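Local coordinates for protein type 3 secretion system regulator YopR (Yersinia pestis, PDB 1Z21) that may help regulate assembly of the type III secretion injectisome, perhaps by controlling secretion or polymerisation of the needle subunit YscF, and takes part in pathogenesis, at residues Val30-Val35 with Leu78-Gly83; Lys71-Ile76 with Asn101-Ile106. All coordinates share one frame; numbering follows the deposited sequence.

Interaction 1 (Val30-Val35 with Leu78-Gly83); sequences VLATPV and LQVLEG
Ala32 sets its methyl group against the first two side-chain carbons of Gln79, with CB of Ala32 3.6 Å from CG of Gln79 and 3.8 Å from CB of the same residue. The Gln79 chain leaves its helix with CG anti to the backbone N (chi1 -174°) and then bends at chi2, so the methylenes lie along the methyl while the amide turns on to Glu29, whose OE1 accepts a hydrogen bond from NE2. Gln79 thus meets helix 25-43 twice, by an apolar stem and a polar end.

One residue further on, CG2 of Val80 makes the rest of the contact. With CG1 anti to the backbone N (chi1 167°), CG2 is left beside that N and reaches across to Ala32, 4.3 Å from CB. The same methyl lies 4.1 Å from the carbonyl O of Ala32 and 4.4 Å from CG1 of Val35, making Val80 a bridge between two residues of the facing helix. Close approach of the backbones, 5.8 Å between the CA atoms of Ala32 and Val80, is consistent with the small side chain of Ala32. At this point the short helical segments cross at -77°, with their axes 9.0 Å apart, and 151 Å² is buried between the two segments.

Polar bonds reinforce the crossing from just outside it: Arg36 gives NH2 to the carbonyl O of Gln79 and NE to that of Val80, close to the C-terminal end of helix 71-82. Within the five-helix core domain, which resembles one domain of YopN, helix 25-43 also packs Leu31 on Leu13 and Trp14 of helix 6-19 and Val35 on Leu63 and Phe66 of helix 52-66, while Val80 reaches Ile100 of helix 94-107.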
loop_
_atom_site.group_PDB
_atom_site.type_symbol
_atom_site.label_atom_id
_atom_site.label_comp_id
_atom_site.label_asym_id
_atom_site.label_seq_id
_atom_site.Cartn_x
_atom_site.Cartn_y
_atom_site.Cartn_z
ATOM N N VAL A 30 5.523 9.490 -2.027
ATOM C CA VAL A 30 5.080 10.215 -0.830
ATOM C C VAL A 30 3.801 9.586 -0.233
ATOM O O VAL A 30 3.714 9.327 0.978
ATOM C CB VAL A 30 4.851 11.730 -1.120
ATOM C CG1 VAL A 30 4.416 12.438 0.148
ATOM C CG2 VAL A 30 6.114 12.370 -1.659
ATOM N N LEU A 31 2.816 9.310 -1.089
ATOM C CA LEU A 31 1.573 8.661 -0.654
ATOM C C LEU A 31 1.836 7.312 0.014
ATOM O O LEU A 31 1.209 6.977 1.024
ATOM C CB LEU A 31 0.633 8.473 -1.840
ATOM C CG LEU A 31 -0.210 9.709 -2.210
ATOM C CD1 LEU A 31 -0.774 9.630 -3.635
ATOM C CD2 LEU A 31 -1.325 9.892 -1.231
ATOM N N ALA A 32 2.771 6.560 -0.546
ATOM C CA ALA A 32 3.028 5.188 -0.102
ATOM C C ALA A 32 3.865 5.130 1.160
ATOM O O ALA A 32 3.885 4.115 1.834
ATOM C CB ALA A 32 3.709 4.404 -1.195
ATOM N N THR A 33 4.534 6.231 1.486
ATOM C CA THR A 33 5.504 6.241 2.571
ATOM C C THR A 33 4.916 5.796 3.908
ATOM O O THR A 33 5.403 4.815 4.451
ATOM C CB THR A 33 6.210 7.621 2.671
ATOM O OG1 THR A 33 7.095 7.766 1.558
ATOM C CG2 THR A 33 7.114 7.690 3.900
ATOM N N PRO A 34 3.888 6.467 4.443
ATOM C CA PRO A 34 3.325 6.052 5.731
ATOM C C PRO A 34 2.706 4.650 5.681
ATOM O O PRO A 34 2.671 3.974 6.710
ATOM C CB PRO A 34 2.251 7.113 6.013
ATOM C CG PRO A 34 1.902 7.664 4.687
ATOM C CD PRO A 34 3.172 7.638 3.908
ATOM N N VAL A 35 2.245 4.220 4.507
ATOM C CA VAL A 35 1.607 2.914 4.391
ATOM C C VAL A 35 2.654 1.826 4.498
ATOM O O VAL A 35 2.452 0.846 5.210
ATOM C CB VAL A 35 0.821 2.770 3.082
ATOM C CG1 VAL A 35 0.040 1.464 3.078
ATOM C CG2 VAL A 35 -0.121 3.969 2.904
ATOM N N LEU A 78 1.546 -1.511 -5.126
ATOM C CA LEU A 78 2.627 -1.579 -6.100
ATOM C C LEU A 78 3.767 -0.645 -5.694
ATOM O O LEU A 78 4.927 -1.029 -5.739
ATOM C CB LEU A 78 2.108 -1.267 -7.507
ATOM C CG LEU A 78 1.236 -2.404 -8.063
ATOM C CD1 LEU A 78 0.453 -1.997 -9.289
ATOM C CD2 LEU A 78 2.073 -3.613 -8.374
ATOM N N GLN A 79 3.439 0.556 -5.240
ATOM C CA GLN A 79 4.488 1.494 -4.842
ATOM C C GLN A 79 5.203 1.061 -3.560
ATOM O O GLN A 79 6.407 1.197 -3.454
ATOM C CB GLN A 79 3.938 2.916 -4.730
ATOM C CG GLN A 79 5.031 3.976 -4.465
ATOM C CD GLN A 79 6.039 4.094 -5.602
ATOM O OE1 GLN A 79 5.693 3.897 -6.775
ATOM N NE2 GLN A 79 7.287 4.432 -5.261
ATOM N N VAL A 80 4.471 0.511 -2.600
ATOM C CA VAL A 80 5.076 -0.061 -1.404
ATOM C C VAL A 80 6.150 -1.096 -1.796
ATOM O O VAL A 80 7.267 -1.082 -1.268
ATOM C CB VAL A 80 4.007 -0.697 -0.464
ATOM C CG1 VAL A 80 4.648 -1.565 0.603
ATOM C CG2 VAL A 80 3.160 0.381 0.201
ATOM N N LEU A 81 5.807 -1.992 -2.716
ATOM C CA LEU A 81 6.751 -3.012 -3.180
ATOM C C LEU A 81 8.050 -2.400 -3.707
ATOM O O LEU A 81 9.123 -2.948 -3.471
ATOM C CB LEU A 81 6.123 -3.888 -4.268
ATOM C CG LEU A 81 5.293 -5.085 -3.796
ATOM C CD1 LEU A 81 4.523 -5.649 -4.954
ATOM C CD2 LEU A 81 6.164 -6.169 -3.179
ATOM N N GLU A 82 7.956 -1.285 -4.432
ATOM C CA GLU A 82 9.150 -0.613 -4.964
ATOM C C GLU A 82 10.173 -0.212 -3.894
ATOM O O GLU A 82 11.370 -0.149 -4.178
ATOM C CB GLU A 82 8.777 0.632 -5.778
ATOM C CG GLU A 82 8.202 0.369 -7.154
ATOM C CD GLU A 82 9.177 -0.328 -8.099
ATOM O OE1 GLU A 82 10.308 -0.639 -7.689
ATOM O OE2 GLU A 82 8.807 -0.565 -9.261
ATOM N N GLY A 83 9.697 0.083 -2.683
ATOM C CA GLY A 83 10.554 0.448 -1.569
ATOM C C GLY A 83 10.912 -0.670 -0.600
ATOM O O GLY A 83 11.492 -0.404 0.445
#

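Interaction 2 (Lys71-Ile76 with Asn101-Ile106); sequences KRWEAI and NKELMI
Trp73 presents the six-membered half of its indole to the carboxylate of Glu103, which meets the ring at its edge and near its plane rather than over a face. OE2 of Glu103 lies 4.1 Å from CE3 of Trp73 and 4.2 Å from CZ3, and the carboxylate plane is turned 65° from that of the ring. Glu103 arrives there by a bent chain: CG runs anti to the backbone N (chi1 -179°), and the turn at chi2 (60°) brings the acid group round to the tryptophan. Its second oxygen, OE1, forms a salt bridge with NH1 of Arg60 on helix 52-66. At the far side of the indole, NE1 is hydrogen-bonded to the carbonyl O of Asp67, and Phe69 makes an edge-to-face contact with the ring.

Beside this pair a leucine methyl packs on backbone. Leu104 lays one methyl, CD2, against Glu74, where it rests 4.1 Å from the carbonyl O and equally far from CA. The same methyl is 4.4 Å from CG of Glu74, so it touches the base of that side chain and not its carboxylate. The closest backbone approach is also here, 6.6 Å between the CA atoms of Glu74 and Leu104. The two segments, which join helix 71-82 to helix 94-107, bury 118 Å² between them.

Chemically, the contact is one of van der Waals packing and weak electrostatics. A buried acid beside the aromatic ring may gain a little from the partial positive charge of the C-H edge, but its charge is probably balanced mainly by Arg60. The indole, held through NE1, and the carboxylate, held through OE1, are probably kept in their mutual orientation largely by these outside partners.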
loop_
_atom_site.group_PDB
_atom_site.type_symbol
_atom_site.label_atom_id
_atom_site.label_comp_id
_atom_site.label_asym_id
_atom_site.label_seq_id
_atom_site.Cartn_x
_atom_site.Cartn_y
_atom_site.Cartn_z
ATOM N N LYS A 71 -9.119 1.519 -6.575
ATOM C CA LYS A 71 -7.895 1.566 -7.363
ATOM C C LYS A 71 -6.727 2.225 -6.621
ATOM O O LYS A 71 -5.583 2.026 -7.001
ATOM C CB LYS A 71 -8.144 2.283 -8.701
ATOM C CG LYS A 71 -8.542 3.750 -8.561
ATOM C CD LYS A 71 -8.843 4.426 -9.911
ATOM C CE LYS A 71 -9.609 5.730 -9.715
ATOM N NZ LYS A 71 -9.167 6.787 -10.678
ATOM N N ARG A 72 -7.007 3.012 -5.584
ATOM C CA ARG A 72 -5.927 3.579 -4.750
ATOM C C ARG A 72 -5.115 2.496 -4.057
ATOM O O ARG A 72 -3.891 2.601 -3.935
ATOM C CB ARG A 72 -6.474 4.563 -3.712
ATOM C CG ARG A 72 -6.927 5.847 -4.345
ATOM C CD ARG A 72 -7.567 6.837 -3.415
ATOM N NE ARG A 72 -8.134 7.917 -4.211
ATOM C CZ ARG A 72 -8.535 9.072 -3.736
ATOM N NH1 ARG A 72 -8.453 9.336 -2.452
ATOM N NH2 ARG A 72 -9.026 9.978 -4.564
ATOM N N TRP A 73 -5.801 1.448 -3.599
ATOM C CA TRP A 73 -5.112 0.323 -2.966
ATOM C C TRP A 73 -4.087 -0.320 -3.906
ATOM O O TRP A 73 -2.986 -0.639 -3.490
ATOM C CB TRP A 73 -6.117 -0.728 -2.492
ATOM C CG TRP A 73 -6.845 -0.377 -1.225
ATOM C CD1 TRP A 73 -6.949 0.846 -0.645
ATOM C CD2 TRP A 73 -7.585 -1.275 -0.394
ATOM N NE1 TRP A 73 -7.699 0.772 0.503
ATOM C CE2 TRP A 73 -8.091 -0.527 0.688
ATOM C CE3 TRP A 73 -7.842 -2.648 -0.435
ATOM C CZ2 TRP A 73 -8.864 -1.100 1.702
ATOM C CZ3 TRP A 73 -8.614 -3.210 0.573
ATOM C CH2 TRP A 73 -9.107 -2.444 1.621
ATOM N N GLU A 74 -4.458 -0.498 -5.172
ATOM C CA GLU A 74 -3.591 -1.133 -6.159
ATOM C C GLU A 74 -2.332 -0.308 -6.398
ATOM O O GLU A 74 -1.243 -0.838 -6.388
ATOM C CB GLU A 74 -4.341 -1.336 -7.472
ATOM C CG GLU A 74 -5.425 -2.401 -7.380
ATOM C CD GLU A 74 -6.397 -2.369 -8.543
ATOM O OE1 GLU A 74 -6.349 -1.424 -9.358
ATOM O OE2 GLU A 74 -7.217 -3.299 -8.629
ATOM N N ALA A 75 -2.495 1.001 -6.561
ATOM C CA ALA A 75 -1.345 1.891 -6.750
ATOM C C ALA A 75 -0.438 1.917 -5.535
ATOM O O ALA A 75 0.781 1.848 -5.661
ATOM C CB ALA A 75 -1.828 3.297 -7.071
ATOM N N ILE A 76 -1.035 2.043 -4.355
ATOM C CA ILE A 76 -0.285 2.045 -3.113
ATOM C C ILE A 76 0.501 0.746 -2.941
ATOM O O ILE A 76 1.682 0.782 -2.656
ATOM C CB ILE A 76 -1.209 2.322 -1.903
ATOM C CG1 ILE A 76 -1.713 3.782 -1.933
ATOM C CG2 ILE A 76 -0.507 1.993 -0.581
ATOM C CD1 ILE A 76 -0.673 4.847 -1.600
ATOM N N ASN A 101 1.413 -9.368 -3.163
ATOM C CA ASN A 101 1.065 -10.002 -4.408
ATOM C C ASN A 101 -0.227 -10.832 -4.318
ATOM O O ASN A 101 -0.985 -10.864 -5.270
ATOM C CB ASN A 101 2.273 -10.763 -4.953
ATOM C CG ASN A 101 3.390 -9.797 -5.439
ATOM O OD1 ASN A 101 3.143 -8.895 -6.263
ATOM N ND2 ASN A 101 4.596 -9.958 -4.906
ATOM N N LYS A 102 -0.497 -11.447 -3.168
ATOM C CA LYS A 102 -1.754 -12.175 -2.979
ATOM C C LYS A 102 -2.956 -11.227 -2.962
ATOM O O LYS A 102 -3.986 -11.521 -3.559
ATOM C CB LYS A 102 -1.709 -13.030 -1.706
ATOM C CG LYS A 102 -0.758 -14.194 -1.822
ATOM C CD LYS A 102 -1.058 -15.265 -0.842
ATOM C CE LYS A 102 -0.045 -16.388 -0.935
ATOM N NZ LYS A 102 -0.236 -17.197 -2.158
ATOM N N GLU A 103 -2.824 -10.080 -2.298
ATOM C CA GLU A 103 -3.881 -9.060 -2.337
ATOM C C GLU A 103 -4.081 -8.488 -3.737
ATOM O O GLU A 103 -5.207 -8.261 -4.146
ATOM C CB GLU A 103 -3.611 -7.930 -1.341
ATOM C CG GLU A 103 -4.686 -6.832 -1.305
ATOM C CD GLU A 103 -6.087 -7.326 -0.931
ATOM O OE1 GLU A 103 -6.219 -8.400 -0.304
ATOM O OE2 GLU A 103 -7.065 -6.619 -1.251
ATOM N N LEU A 104 -2.998 -8.255 -4.479
ATOM C CA LEU A 104 -3.132 -7.730 -5.828
ATOM C C LEU A 104 -3.903 -8.722 -6.708
ATOM O O LEU A 104 -4.691 -8.316 -7.541
ATOM C CB LEU A 104 -1.773 -7.374 -6.439
ATOM C CG LEU A 104 -1.163 -6.084 -5.882
ATOM C CD1 LEU A 104 0.270 -5.950 -6.307
ATOM C CD2 LEU A 104 -1.927 -4.864 -6.333
ATOM N N MET A 105 -3.700 -10.016 -6.479
ATOM C CA MET A 105 -4.410 -11.042 -7.249
ATOM C C MET A 105 -5.898 -10.975 -6.953
ATOM O O MET A 105 -6.706 -11.150 -7.851
ATOM C CB MET A 105 -3.832 -12.431 -6.952
ATOM C CG MET A 105 -4.537 -13.600 -7.638
ATOM S SD MET A 105 -4.207 -13.602 -9.383
ATOM C CE MET A 105 -2.669 -14.503 -9.440
ATOM N N ILE A 106 -6.254 -10.696 -5.704
ATOM C CA ILE A 106 -7.652 -10.532 -5.306
ATOM C C ILE A 106 -8.274 -9.270 -5.911
ATOM O O ILE A 106 -9.429 -9.285 -6.325
ATOM C CB ILE A 106 -7.766 -10.535 -3.769
ATOM C CG1 ILE A 106 -7.453 -11.928 -3.225
ATOM C CG2 ILE A 106 -9.167 -10.090 -3.289
ATOM C CD1 ILE A 106 -7.147 -11.948 -1.729
#

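How the interactions relate
From the N terminus, the chain first contributes 30-35 on helix 25-43, then passes through helix 52-66 to 71-76 and 78-83, two successive parts of helix 71-82, and finally reaches 101-106 on helix 94-107. Interaction 1 closes a loop of 42 residues and interaction 2 one of 24, which includes the unmodelled residues 85-92. The segments alternate, so the loops cross rather than nest. Helix 71-82 is common to both and joins helix 25-43 to helix 94-107. The centres of the two interactions are about 12 Å apart, yet the contacts touch: Val35 and Leu31 pack on Ile76, and Leu78 on Leu104, linking four segments of the core domain.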